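Local coordinates for protein neuraminidase (Influenza A virus, PDB 4K3Y) that forms a six-bladed beta-propeller of the influenza neuraminidase family on the virion surface but, being only neuraminidase-like, probably lacks the usual sialidase activity, at residues L9-N14 against I150-T155; N14-N19 against E327-Q332; R55-M60 against Y80-G85. One frame throughout, in Å; residues are numbered along the deposited sequence.

Interaction 1: residues L9-N14 against I150-T155; sequences LVLGEN and ICNDGT
Leu-11 and Asn-152 meet through a backbone-to-side-chain hydrogen bond: Leu-11 N donates a hydrogen bond to Asn-152 OD1 at 2.8 Å, with an N-H...O angle of 161° and the donor tilted moderately from the plane of the amide carbonyl. Asn-152 CG stands anti to its backbone N (chi1 -152°), and from there OD1 meets the facing chain. The same OD1 lies 3.2 Å from Val-10 CA and also touches Val-10 CB and CG2, so the end of the amide is tucked against the backbone between residues 10 and 11. A second bond runs purely through main chain, Asp-153 N to Leu-9 O at 2.7 Å. Asn-152 to Thr-155 form a type I' turn, which joins strand 150-152 to strand 155-162 as a tight beta-hairpin at the edge of a propeller blade; the N-terminal arm of the chain, still ahead of its first strand, runs over this hairpin. Gly-154, at a positive phi, sits where a CB would jam against the preceding carbonyl O, and Cys-151 and Cys-156 brace the hairpin with a disulfide. The leucine side chains pack on strand 150-152. Leu-11 CG is anti to the carbonyl carbon (chi1 -55°), and beyond it CD1 approaches Cys-151 O at 3.9 Å and, more loosely, Ile-150 CG2 at 4.4 Å. Leu-9 brings CD2 to the same carbonyl, 3.8 Å from Cys-151 O, so two leucine methyl groups converge on one oxygen. Tyr-201 of strand 197-202 packs against both Leu-11 and Asn-152, and its hydroxyl hydrogen-bonds Glu-13 OE2, at the exposed margin of the contact.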
ATOM      1  N   LEU C   9       6.544 -12.205  21.064  1.00 87.77           N
ATOM      2  CA  LEU C   9       6.198 -10.975  21.764  1.00 80.45           C
ATOM      3  C   LEU C   9       6.238 -11.165  23.281  1.00 87.76           C
ATOM      4  O   LEU C   9       5.629 -12.098  23.835  1.00 84.68           O
ATOM      5  CB  LEU C   9       4.814 -10.476  21.328  1.00 77.36           C
ATOM      6  CG  LEU C   9       4.393  -9.074  21.806  1.00 70.74           C
ATOM      7  CD1 LEU C   9       3.721  -8.307  20.689  1.00 63.55           C
ATOM      8  CD2 LEU C   9       3.476  -9.141  23.024  1.00 58.99           C
ATOM      9  N   VAL C  10       6.967 -10.272  23.944  1.00 89.59           N
ATOM     10  CA  VAL C  10       7.091 -10.313  25.393  1.00 91.37           C
ATOM     11  C   VAL C  10       6.876  -8.925  26.007  1.00 84.55           C
ATOM     12  O   VAL C  10       7.515  -7.939  25.623  1.00 70.38           O
ATOM     13  CB  VAL C  10       8.433 -10.948  25.835  1.00 82.42           C
ATOM     14  CG1 VAL C  10       9.578 -10.397  25.006  1.00 90.37           C
ATOM     15  CG2 VAL C  10       8.668 -10.733  27.324  1.00 79.19           C
ATOM     16  N   LEU C  11       5.944  -8.871  26.952  1.00 80.59           N
ATOM     17  CA  LEU C  11       5.535  -7.625  27.575  1.00 81.91           C
ATOM     18  C   LEU C  11       6.372  -7.340  28.816  1.00 85.63           C
ATOM     19  O   LEU C  11       6.883  -8.269  29.456  1.00 92.51           O
ATOM     20  CB  LEU C  11       4.058  -7.709  27.979  1.00 78.48           C
ATOM     21  CG  LEU C  11       3.021  -8.066  26.911  1.00 75.28           C
ATOM     22  CD1 LEU C  11       1.671  -8.339  27.559  1.00 64.36           C
ATOM     23  CD2 LEU C  11       2.897  -6.959  25.874  1.00 78.35           C
ATOM     24  N   GLY C  12       6.499  -6.057  29.153  1.00 77.57           N
ATOM     25  CA  GLY C  12       7.150  -5.647  30.385  1.00 77.42           C
ATOM     26  C   GLY C  12       6.452  -6.223  31.603  1.00 75.02           C
ATOM     27  O   GLY C  12       5.221  -6.280  31.666  1.00 72.86           O
ATOM     28  N   GLU C  13       7.237  -6.667  32.574  1.00 84.08           N
ATOM     29  CA  GLU C  13       6.667  -7.178  33.805  1.00 79.34           C
ATOM     30  C   GLU C  13       6.194  -6.018  34.662  1.00 77.10           C
ATOM     31  O   GLU C  13       5.267  -6.161  35.472  1.00 84.17           O
ATOM     32  CB  GLU C  13       7.682  -8.039  34.559  1.00 73.52           C
ATOM     33  CG  GLU C  13       8.025  -9.330  33.838  1.00 80.19           C
ATOM     34  CD  GLU C  13       6.846 -10.282  33.743  1.00 91.42           C
ATOM     35  OE1 GLU C  13       5.991 -10.271  34.665  1.00 91.50           O
ATOM     36  OE2 GLU C  13       6.779 -11.038  32.745  1.00 92.04           O
ATOM     37  N   ASN C  14       6.817  -4.861  34.467  1.00 68.96           N
ATOM     38  CA  ASN C  14       6.443  -3.689  35.246  1.00 78.16           C
ATOM     39  C   ASN C  14       5.809  -2.546  34.449  1.00 73.51           C
ATOM     40  O   ASN C  14       6.382  -2.031  33.477  1.00 73.95           O
ATOM     41  CB  ASN C  14       7.615  -3.212  36.107  1.00 91.03           C
ATOM     42  CG  ASN C  14       7.636  -3.884  37.466  1.00102.83           C
ATOM     43  OD1 ASN C  14       6.586  -4.229  38.024  1.00102.99           O
ATOM     44  ND2 ASN C  14       8.830  -4.080  38.007  1.00 98.50           N
ATOM     45  N   ILE C 150      -4.742 -11.576  25.107  1.00 66.34           N
ATOM     46  CA  ILE C 150      -3.404 -11.344  25.639  1.00 66.24           C
ATOM     47  C   ILE C 150      -2.420 -12.432  25.203  1.00 66.66           C
ATOM     48  O   ILE C 150      -2.652 -13.620  25.421  1.00 74.41           O
ATOM     49  CB  ILE C 150      -3.416 -11.230  27.168  1.00 66.58           C
ATOM     50  CG1 ILE C 150      -4.555 -10.289  27.614  1.00 69.72           C
ATOM     51  CG2 ILE C 150      -2.052 -10.740  27.666  1.00 65.15           C
ATOM     52  CD1 ILE C 150      -4.337  -8.802  27.294  1.00 57.54           C
ATOM     53  N   CYS C 151      -1.331 -12.011  24.569  1.00 73.79           N
ATOM     54  CA  CYS C 151      -0.230 -12.904  24.222  1.00 76.19           C
ATOM     55  C   CYS C 151       0.996 -12.562  25.032  1.00 78.94           C
ATOM     56  O   CYS C 151       1.335 -11.390  25.215  1.00 76.63           O
ATOM     57  CB  CYS C 151       0.153 -12.772  22.751  1.00 65.37           C
ATOM     58  SG  CYS C 151      -1.085 -13.351  21.618  1.00 84.29           S
ATOM     59  N   ASN C 152       1.683 -13.586  25.509  1.00 77.70           N
ATOM     60  CA  ASN C 152       2.998 -13.360  26.076  1.00 76.60           C
ATOM     61  C   ASN C 152       3.894 -14.566  25.903  1.00 79.74           C
ATOM     62  O   ASN C 152       3.548 -15.670  26.339  1.00 68.93           O
ATOM     63  CB  ASN C 152       2.902 -12.964  27.544  1.00 75.57           C
ATOM     64  CG  ASN C 152       4.057 -12.097  27.982  1.00 81.22           C
ATOM     65  OD1 ASN C 152       4.653 -11.378  27.173  1.00 80.58           O
ATOM     66  ND2 ASN C 152       4.390 -12.165  29.269  1.00 75.64           N
ATOM     67  N   ASP C 153       5.032 -14.343  25.243  1.00 78.41           N
ATOM     68  CA  ASP C 153       6.048 -15.371  25.079  1.00 81.34           C
ATOM     69  C   ASP C 153       5.458 -16.604  24.385  1.00 79.01           C
ATOM     70  O   ASP C 153       5.582 -17.727  24.888  1.00 69.14           O
ATOM     71  CB  ASP C 153       6.630 -15.738  26.450  1.00 83.25           C
ATOM     72  CG  ASP C 153       8.012 -16.351  26.354  1.00112.10           C
ATOM     73  OD1 ASP C 153       8.742 -16.056  25.381  1.00117.64           O
ATOM     74  OD2 ASP C 153       8.379 -17.122  27.262  1.00121.06           O
ATOM     75  N   GLY C 154       4.804 -16.384  23.242  1.00 76.46           N
ATOM     76  CA  GLY C 154       4.296 -17.479  22.430  1.00 75.42           C
ATOM     77  C   GLY C 154       2.862 -17.944  22.667  1.00 77.35           C
ATOM     78  O   GLY C 154       2.179 -18.356  21.714  1.00 86.71           O
ATOM     79  N   THR C 155       2.397 -17.911  23.918  1.00 68.62           N
ATOM     80  CA  THR C 155       1.021 -18.338  24.194  1.00 79.70           C
ATOM     81  C   THR C 155       0.038 -17.155  24.264  1.00 83.10           C
ATOM     82  O   THR C 155       0.385 -16.064  24.731  1.00 86.48           O
ATOM     83  CB  THR C 155       0.901 -19.241  25.456  1.00 90.36           C
ATOM     84  OG1 THR C 155       0.957 -18.439  26.641  1.00 98.54           O
ATOM     85  CG2 THR C 155       2.012 -20.297  25.485  1.00 81.75           C
TER

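Interaction 2: residues N14-N19 against E327-Q332; sequences NLCSIN and ESRDCQ
Cys-16 and Cys-331 are joined by a disulfide that ties the N-terminal arm to the loop between strands 315-322 and 335-343. These strands belong to the same four-stranded blade as strand 20-26, which follows the arm and lies beside the C-terminal strand 349-359; such pairing of the two chain ends closes the ring of a beta-propeller. The two cysteines approach with unlike torsions. Cys-16 SG is anti to the carbonyl carbon (chi1 -57°), whereas Cys-331 SG stands between its backbone N and carbonyl carbon (chi1 60°). The CB-SG-SG-CB torsion of 86° is close to the relaxed value near 90°, turning the two CB-SG bonds almost perpendicular to each other about the S-S link. Beside it the backbones form a single bridge, in which Gln-332 bonds to the residues flanking Leu-15: Gln-332 N to Asn-14 O at 2.7 Å and Cys-16 N to Gln-332 O at 3.2 Å. The second donor comes from well above the plane of the carbonyl, and Leu-15 CA lies 3.4 Å from the same Gln-332 O. The side chains of Leu-15 and Gln-332 run obliquely past each other, Leu-15 CD1 resting 3.7 Å from Gln-332 CB. Past that aliphatic contact the glutamine bends at chi2 and its amide leads away from residues 14-19; OE1 probably accepts from Gly-12 N, farther back on the arm, and NE2 donates to Pro-324 O. Arg-329, two residues before Cys-331, reaches across to Cys-16 SG and also packs on Ile-130 of a second subunit. Its guanidinium presents one face to the sulfur, with Cys-16 SG 4.1 Å above the plane and displaced toward the rim, nearest to NH2.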
ATOM      1  N   ASN C  14       6.817  -4.861  34.467  1.00 68.96           N
ATOM      2  CA  ASN C  14       6.443  -3.689  35.246  1.00 78.16           C
ATOM      3  C   ASN C  14       5.809  -2.546  34.449  1.00 73.51           C
ATOM      4  O   ASN C  14       6.382  -2.031  33.477  1.00 73.95           O
ATOM      5  CB  ASN C  14       7.615  -3.212  36.107  1.00 91.03           C
ATOM      6  CG  ASN C  14       7.636  -3.884  37.466  1.00102.83           C
ATOM      7  OD1 ASN C  14       6.586  -4.229  38.024  1.00102.99           O
ATOM      8  ND2 ASN C  14       8.830  -4.080  38.007  1.00 98.50           N
ATOM      9  N   LEU C  15       4.613  -2.164  34.879  1.00 64.80           N
ATOM     10  CA  LEU C  15       3.883  -1.073  34.254  1.00 73.02           C
ATOM     11  C   LEU C  15       4.534   0.271  34.544  1.00 75.52           C
ATOM     12  O   LEU C  15       5.040   0.498  35.651  1.00 75.99           O
ATOM     13  CB  LEU C  15       2.431  -1.054  34.751  1.00 68.35           C
ATOM     14  CG  LEU C  15       1.389  -1.668  33.817  1.00 76.00           C
ATOM     15  CD1 LEU C  15       1.994  -2.800  32.983  1.00100.77           C
ATOM     16  CD2 LEU C  15       0.228  -2.180  34.618  1.00 60.35           C
ATOM     17  N   CYS C  16       4.521   1.153  33.545  1.00 69.92           N
ATOM     18  CA  CYS C  16       4.942   2.540  33.736  1.00 68.36           C
ATOM     19  C   CYS C  16       4.055   3.208  34.779  1.00 86.03           C
ATOM     20  O   CYS C  16       2.908   2.800  34.988  1.00 88.22           O
ATOM     21  CB  CYS C  16       4.835   3.321  32.431  1.00 54.37           C
ATOM     22  SG  CYS C  16       5.775   2.624  31.041  1.00104.56           S
ATOM     23  N   SER C  17       4.575   4.229  35.445  1.00 87.81           N
ATOM     24  CA  SER C  17       3.731   4.975  36.355  1.00 94.16           C
ATOM     25  C   SER C  17       2.757   5.819  35.549  1.00 89.01           C
ATOM     26  O   SER C  17       3.103   6.351  34.494  1.00 88.32           O
ATOM     27  CB  SER C  17       4.553   5.845  37.298  1.00 98.06           C
ATOM     28  OG  SER C  17       4.427   5.376  38.632  1.00105.56           O
ATOM     29  N   ILE C  18       1.527   5.914  36.034  1.00 84.57           N
ATOM     30  CA  ILE C  18       0.526   6.715  35.356  1.00 74.32           C
ATOM     31  C   ILE C  18      -0.117   7.693  36.318  1.00 67.79           C
ATOM     32  O   ILE C  18      -0.580   7.307  37.396  1.00 70.89           O
ATOM     33  CB  ILE C  18      -0.548   5.834  34.698  1.00 72.83           C
ATOM     34  CG1 ILE C  18       0.096   4.976  33.604  1.00 71.16           C
ATOM     35  CG2 ILE C  18      -1.657   6.695  34.103  1.00 65.84           C
ATOM     36  CD1 ILE C  18      -0.644   3.708  33.324  1.00 68.04           C
ATOM     37  N   ASN C  19      -0.126   8.967  35.936  1.00 64.48           N
ATOM     38  CA  ASN C  19      -0.815   9.978  36.724  1.00 59.47           C
ATOM     39  C   ASN C  19      -1.699  10.856  35.861  1.00 67.48           C
ATOM     40  O   ASN C  19      -2.412  11.729  36.369  1.00 74.14           O
ATOM     41  CB  ASN C  19       0.180  10.807  37.532  1.00 68.41           C
ATOM     42  CG  ASN C  19       0.876   9.984  38.589  1.00 83.40           C
ATOM     43  OD1 ASN C  19       0.382   9.850  39.709  1.00 87.89           O
ATOM     44  ND2 ASN C  19       2.017   9.396  38.230  1.00 82.11           N
ATOM     45  N   GLU C 327       7.963  -1.322  21.847  1.00105.30           N
ATOM     46  CA  GLU C 327       8.781  -0.515  22.724  1.00110.77           C
ATOM     47  C   GLU C 327      10.215  -1.023  22.702  1.00114.43           C
ATOM     48  O   GLU C 327      10.495  -2.145  22.273  1.00117.48           O
ATOM     49  CB  GLU C 327       8.226  -0.585  24.159  1.00116.93           C
ATOM     50  CG  GLU C 327       7.402  -1.866  24.494  1.00139.63           C
ATOM     51  CD  GLU C 327       7.971  -2.686  25.658  1.00135.37           C
ATOM     52  OE1 GLU C 327       9.191  -2.606  25.919  1.00132.54           O
ATOM     53  OE2 GLU C 327       7.197  -3.425  26.310  1.00127.86           O
ATOM     54  N   SER C 328      11.122  -0.158  23.126  1.00108.44           N
ATOM     55  CA  SER C 328      12.412  -0.583  23.612  1.00112.14           C
ATOM     56  C   SER C 328      12.485   0.154  24.937  1.00119.27           C
ATOM     57  O   SER C 328      13.532   0.695  25.319  1.00130.19           O
ATOM     58  CB  SER C 328      13.531  -0.172  22.664  1.00109.64           C
ATOM     59  OG  SER C 328      14.439  -1.241  22.462  1.00108.64           O
ATOM     60  N   ARG C 329      11.330   0.181  25.613  1.00104.25           N
ATOM     61  CA  ARG C 329      11.119   0.951  26.839  1.00 99.88           C
ATOM     62  C   ARG C 329      11.289   0.100  28.097  1.00 94.11           C
ATOM     63  O   ARG C 329      10.985  -1.098  28.098  1.00104.72           O
ATOM     64  CB  ARG C 329       9.724   1.601  26.844  1.00107.30           C
ATOM     65  CG  ARG C 329       9.542   2.771  25.880  1.00106.99           C
ATOM     66  CD  ARG C 329       8.230   3.517  26.147  1.00110.36           C
ATOM     67  NE  ARG C 329       8.280   4.349  27.352  1.00113.15           N
ATOM     68  CZ  ARG C 329       7.245   5.026  27.848  1.00110.45           C
ATOM     69  NH1 ARG C 329       6.058   4.976  27.254  1.00 94.13           N
ATOM     70  NH2 ARG C 329       7.399   5.754  28.945  1.00112.99           N
ATOM     71  N   ASP C 330      11.756   0.748  29.166  1.00 84.13           N
ATOM     72  CA  ASP C 330      12.083   0.101  30.438  1.00102.38           C
ATOM     73  C   ASP C 330      10.873  -0.151  31.357  1.00 96.40           C
ATOM     74  O   ASP C 330      11.031  -0.559  32.515  1.00 90.13           O
ATOM     75  CB  ASP C 330      13.135   0.938  31.183  1.00120.95           C
ATOM     76  CG  ASP C 330      12.748   2.413  31.285  1.00134.77           C
ATOM     77  OD1 ASP C 330      11.597   2.764  30.937  1.00138.11           O
ATOM     78  OD2 ASP C 330      13.598   3.224  31.721  1.00136.54           O
ATOM     79  N   CYS C 331       9.673   0.112  30.843  1.00 89.46           N
ATOM     80  CA  CYS C 331       8.431  -0.174  31.564  1.00 86.14           C
ATOM     81  C   CYS C 331       7.344  -0.469  30.539  1.00 80.07           C
ATOM     82  O   CYS C 331       7.468  -0.074  29.371  1.00 63.20           O
ATOM     83  CB  CYS C 331       8.023   0.998  32.460  1.00 80.95           C
ATOM     84  SG  CYS C 331       7.749   2.552  31.563  1.00103.68           S
ATOM     85  N   GLN C 332       6.288  -1.168  30.964  1.00 76.28           N
ATOM     86  CA  GLN C 332       5.235  -1.588  30.037  1.00 57.30           C
ATOM     87  C   GLN C 332       4.100  -0.558  29.981  1.00 62.60           C
ATOM     88  O   GLN C 332       3.408  -0.336  30.982  1.00 63.31           O
ATOM     89  CB  GLN C 332       4.698  -2.970  30.412  1.00 61.04           C
ATOM     90  CG  GLN C 332       3.486  -3.416  29.585  1.00 71.31           C
ATOM     91  CD  GLN C 332       3.774  -3.454  28.084  1.00 73.91           C
ATOM     92  OE1 GLN C 332       4.622  -4.228  27.621  1.00 70.14           O
ATOM     93  NE2 GLN C 332       3.074  -2.612  27.319  1.00 62.33           N
TER

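Interaction 3: residues R55-M60 against Y80-G85; sequences RFFVSM and YSVKLG
Arg-55 and Val-82 exchange two backbone hydrogen bonds, Arg-55 N to Val-82 O at 2.8 Å and Val-82 N to Arg-55 O at 3.0 Å. Phe-57 and Tyr-80 form the next hydrogen-bonded pair, and between these two pairs Phe-56 faces Ser-81 as a non-hydrogen-bonded pair. These bonds join strands 53-61 and 78-83, the two central strands of an antiparallel four-stranded propeller blade, whose short segments here run at 151° between their N-to-C directions, the usual twist of antiparallel strands. A CH-pi contact lies on either face of the sheet. On one, Ser-81 CB sits over the Phe-56 ring, 3.7 Å from its centroid, while Ser-81 OG is held by Glu-96 and Arg-54; Phe-45 and Trp-111 also meet this ring. On the other, Tyr-80 CB lies over the Phe-57 ring, 3.5 Å from CZ. Phe-57 CG stands between its backbone N and carbonyl carbon (chi1 61°), and the ring edge points toward Val-82 CG1. Apolar packing continues with Arg-55 CB on Val-82 CG2 at 3.8 Å; the arginine chain then bends away, and its NH1 bonds Asn-44 OD1. Farther along, Ser-59 OG comes to the edge of the Tyr-80 ring, 3.6 Å from CE1.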
ATOM      1  N   ARG C  55      -6.458  -1.288  14.647  1.00 60.00           N
ATOM      2  CA  ARG C  55      -7.851  -1.030  14.983  1.00 53.39           C
ATOM      3  C   ARG C  55      -8.697  -2.121  14.332  1.00 56.63           C
ATOM      4  O   ARG C  55      -8.935  -2.099  13.112  1.00 56.12           O
ATOM      5  CB  ARG C  55      -8.288   0.323  14.401  1.00 44.83           C
ATOM      6  CG  ARG C  55      -9.412   0.977  15.156  1.00 52.21           C
ATOM      7  CD  ARG C  55     -10.604   1.310  14.293  1.00 50.47           C
ATOM      8  NE  ARG C  55     -10.620   2.723  13.903  1.00 53.95           N
ATOM      9  CZ  ARG C  55     -11.709   3.423  13.582  1.00 61.07           C
ATOM     10  NH1 ARG C  55     -12.911   2.870  13.619  1.00 45.86           N
ATOM     11  NH2 ARG C  55     -11.594   4.698  13.234  1.00 71.47           N
ATOM     12  N   PHE C  56      -9.143  -3.075  15.133  1.00 58.92           N
ATOM     13  CA  PHE C  56     -10.050  -4.091  14.641  1.00 54.36           C
ATOM     14  C   PHE C  56     -11.499  -3.655  14.780  1.00 56.91           C
ATOM     15  O   PHE C  56     -11.852  -2.908  15.700  1.00 56.46           O
ATOM     16  CB  PHE C  56      -9.802  -5.383  15.387  1.00 50.32           C
ATOM     17  CG  PHE C  56      -8.511  -6.012  15.028  1.00 59.25           C
ATOM     18  CD1 PHE C  56      -7.322  -5.553  15.579  1.00 57.67           C
ATOM     19  CD2 PHE C  56      -8.475  -7.037  14.095  1.00 49.41           C
ATOM     20  CE1 PHE C  56      -6.129  -6.121  15.223  1.00 60.08           C
ATOM     21  CE2 PHE C  56      -7.285  -7.605  13.735  1.00 58.91           C
ATOM     22  CZ  PHE C  56      -6.107  -7.153  14.297  1.00 57.65           C
ATOM     23  N   PHE C  57     -12.330  -4.125  13.857  1.00 51.83           N
ATOM     24  CA  PHE C  57     -13.751  -3.803  13.885  1.00 51.56           C
ATOM     25  C   PHE C  57     -14.579  -4.703  12.968  1.00 61.06           C
ATOM     26  O   PHE C  57     -14.040  -5.482  12.157  1.00 56.12           O
ATOM     27  CB  PHE C  57     -13.986  -2.341  13.502  1.00 45.14           C
ATOM     28  CG  PHE C  57     -13.528  -1.999  12.119  1.00 62.69           C
ATOM     29  CD1 PHE C  57     -14.375  -2.171  11.025  1.00 65.56           C
ATOM     30  CD2 PHE C  57     -12.253  -1.495  11.903  1.00 65.59           C
ATOM     31  CE1 PHE C  57     -13.957  -1.844   9.741  1.00 56.85           C
ATOM     32  CE2 PHE C  57     -11.824  -1.170  10.614  1.00 65.72           C
ATOM     33  CZ  PHE C  57     -12.678  -1.345   9.536  1.00 59.74           C
ATOM     34  N   VAL C  58     -15.897  -4.586  13.117  1.00 52.66           N
ATOM     35  CA  VAL C  58     -16.845  -5.256  12.239  1.00 55.95           C
ATOM     36  C   VAL C  58     -17.527  -4.182  11.394  1.00 56.17           C
ATOM     37  O   VAL C  58     -17.829  -3.103  11.893  1.00 64.72           O
ATOM     38  CB  VAL C  58     -17.863  -6.080  13.050  1.00 65.62           C
ATOM     39  CG1 VAL C  58     -18.908  -6.708  12.129  1.00 67.45           C
ATOM     40  CG2 VAL C  58     -17.126  -7.162  13.868  1.00 45.76           C
ATOM     41  N   SER C  59     -17.735  -4.450  10.108  1.00 59.04           N
ATOM     42  CA  SER C  59     -18.226  -3.412   9.194  1.00 66.93           C
ATOM     43  C   SER C  59     -19.748  -3.360   9.135  1.00 91.67           C
ATOM     44  O   SER C  59     -20.425  -4.321   9.514  1.00 98.09           O
ATOM     45  CB  SER C  59     -17.751  -3.696   7.798  1.00 63.31           C
ATOM     46  OG  SER C  59     -18.344  -4.905   7.370  1.00 85.93           O
ATOM     47  N   MET C  60     -20.268  -2.229   8.656  1.00 96.21           N
ATOM     48  CA  MET C  60     -21.693  -2.046   8.390  1.00 95.73           C
ATOM     49  C   MET C  60     -21.881  -1.487   6.971  1.00104.45           C
ATOM     50  O   MET C  60     -23.011  -1.329   6.500  1.00107.42           O
ATOM     51  CB  MET C  60     -22.328  -1.093   9.407  1.00 91.40           C
ATOM     52  CG  MET C  60     -22.141  -1.466  10.874  1.00 91.35           C
ATOM     53  SD  MET C  60     -22.533  -0.095  11.990  1.00152.27           S
ATOM     54  CE  MET C  60     -24.197   0.333  11.483  1.00 98.75           C
ATOM     55  N   TYR C  80     -12.617  -6.555   9.958  1.00 51.24           N
ATOM     56  CA  TYR C  80     -11.535  -5.832   9.303  1.00 48.92           C
ATOM     57  C   TYR C  80     -10.582  -5.280  10.339  1.00 51.65           C
ATOM     58  O   TYR C  80     -10.890  -5.264  11.532  1.00 52.24           O
ATOM     59  CB  TYR C  80     -12.086  -4.671   8.465  1.00 38.63           C
ATOM     60  CG  TYR C  80     -12.921  -5.119   7.295  1.00 54.16           C
ATOM     61  CD1 TYR C  80     -14.287  -5.384   7.442  1.00 47.51           C
ATOM     62  CD2 TYR C  80     -12.350  -5.282   6.033  1.00 57.10           C
ATOM     63  CE1 TYR C  80     -15.056  -5.793   6.361  1.00 63.09           C
ATOM     64  CE2 TYR C  80     -13.113  -5.695   4.950  1.00 50.95           C
ATOM     65  CZ  TYR C  80     -14.463  -5.949   5.114  1.00 67.93           C
ATOM     66  OH  TYR C  80     -15.220  -6.357   4.035  1.00 74.12           O
ATOM     67  N   SER C  81      -9.422  -4.831   9.874  1.00 61.82           N
ATOM     68  CA  SER C  81      -8.507  -4.072  10.712  1.00 55.16           C
ATOM     69  C   SER C  81      -7.900  -2.987   9.846  1.00 47.79           C
ATOM     70  O   SER C  81      -7.893  -3.113   8.617  1.00 53.19           O
ATOM     71  CB  SER C  81      -7.420  -4.966  11.318  1.00 47.44           C
ATOM     72  OG  SER C  81      -6.546  -5.462  10.324  1.00 61.91           O
ATOM     73  N   VAL C  82      -7.438  -1.910  10.486  1.00 47.09           N
ATOM     74  CA  VAL C  82      -6.542  -0.941   9.853  1.00 55.30           C
ATOM     75  C   VAL C  82      -5.413  -0.652  10.825  1.00 57.26           C
ATOM     76  O   VAL C  82      -5.489  -1.007  12.001  1.00 59.02           O
ATOM     77  CB  VAL C  82      -7.240   0.391   9.495  1.00 56.87           C
ATOM     78  CG1 VAL C  82      -8.342   0.164   8.456  1.00 44.41           C
ATOM     79  CG2 VAL C  82      -7.784   1.054  10.756  1.00 49.66           C
ATOM     80  N   LYS C  83      -4.350  -0.032  10.343  1.00 61.27           N
ATOM     81  CA  LYS C  83      -3.309   0.390  11.256  1.00 58.46           C
ATOM     82  C   LYS C  83      -3.915   1.541  12.032  1.00 57.73           C
ATOM     83  O   LYS C  83      -4.490   2.454  11.419  1.00 45.77           O
ATOM     84  CB  LYS C  83      -2.090   0.862  10.476  1.00 54.20           C
ATOM     85  CG  LYS C  83      -0.869   1.155  11.309  1.00 62.91           C
ATOM     86  CD  LYS C  83       0.055   2.029  10.496  1.00 73.81           C
ATOM     87  CE  LYS C  83       1.465   2.068  11.048  1.00 82.53           C
ATOM     88  NZ  LYS C  83       2.320   2.888  10.138  1.00 87.96           N
ATOM     89  N   LEU C  84      -3.843   1.486  13.363  1.00 58.40           N
ATOM     90  CA  LEU C  84      -4.350   2.595  14.185  1.00 56.28           C
ATOM     91  C   LEU C  84      -3.681   3.906  13.783  1.00 52.40           C
ATOM     92  O   LEU C  84      -2.454   4.024  13.838  1.00 52.72           O
ATOM     93  CB  LEU C  84      -4.121   2.346  15.672  1.00 50.58           C
ATOM     94  CG  LEU C  84      -4.563   3.510  16.573  1.00 50.39           C
ATOM     95  CD1 LEU C  84      -6.086   3.649  16.628  1.00 46.22           C
ATOM     96  CD2 LEU C  84      -3.989   3.345  17.978  1.00 52.90           C
ATOM     97  N   GLY C  85      -4.492   4.881  13.376  1.00 54.36           N
ATOM     98  CA  GLY C  85      -3.993   6.170  12.915  1.00 46.04           C
ATOM     99  C   GLY C  85      -4.497   6.422  11.512  1.00 59.74           C
ATOM    100  O   GLY C  85      -4.587   7.569  11.056  1.00 58.13           O
TER

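Overall arrangement
Interactions 1 and 2 are successive holds on one N-terminal arm: they share Asn-14, their centres are 14 Å apart, and Gln-332 OE1 connects them through a probable hydrogen bond from Gly-12 N at 3.0 Å. Their segments alternate along the chain: the arm is fixed first to hairpin 150-155, then to loop 327-332, parts of two different blades. Interaction 3 is local to another blade and touches neither; its nearest atoms are about 11 Å from interaction 1 and about 13 Å from interaction 2. Sugar lies close to interaction 2, where an N-acetylglucosamine of a glycan attached to the protein is about 7 Å from the side chain of Arg-329.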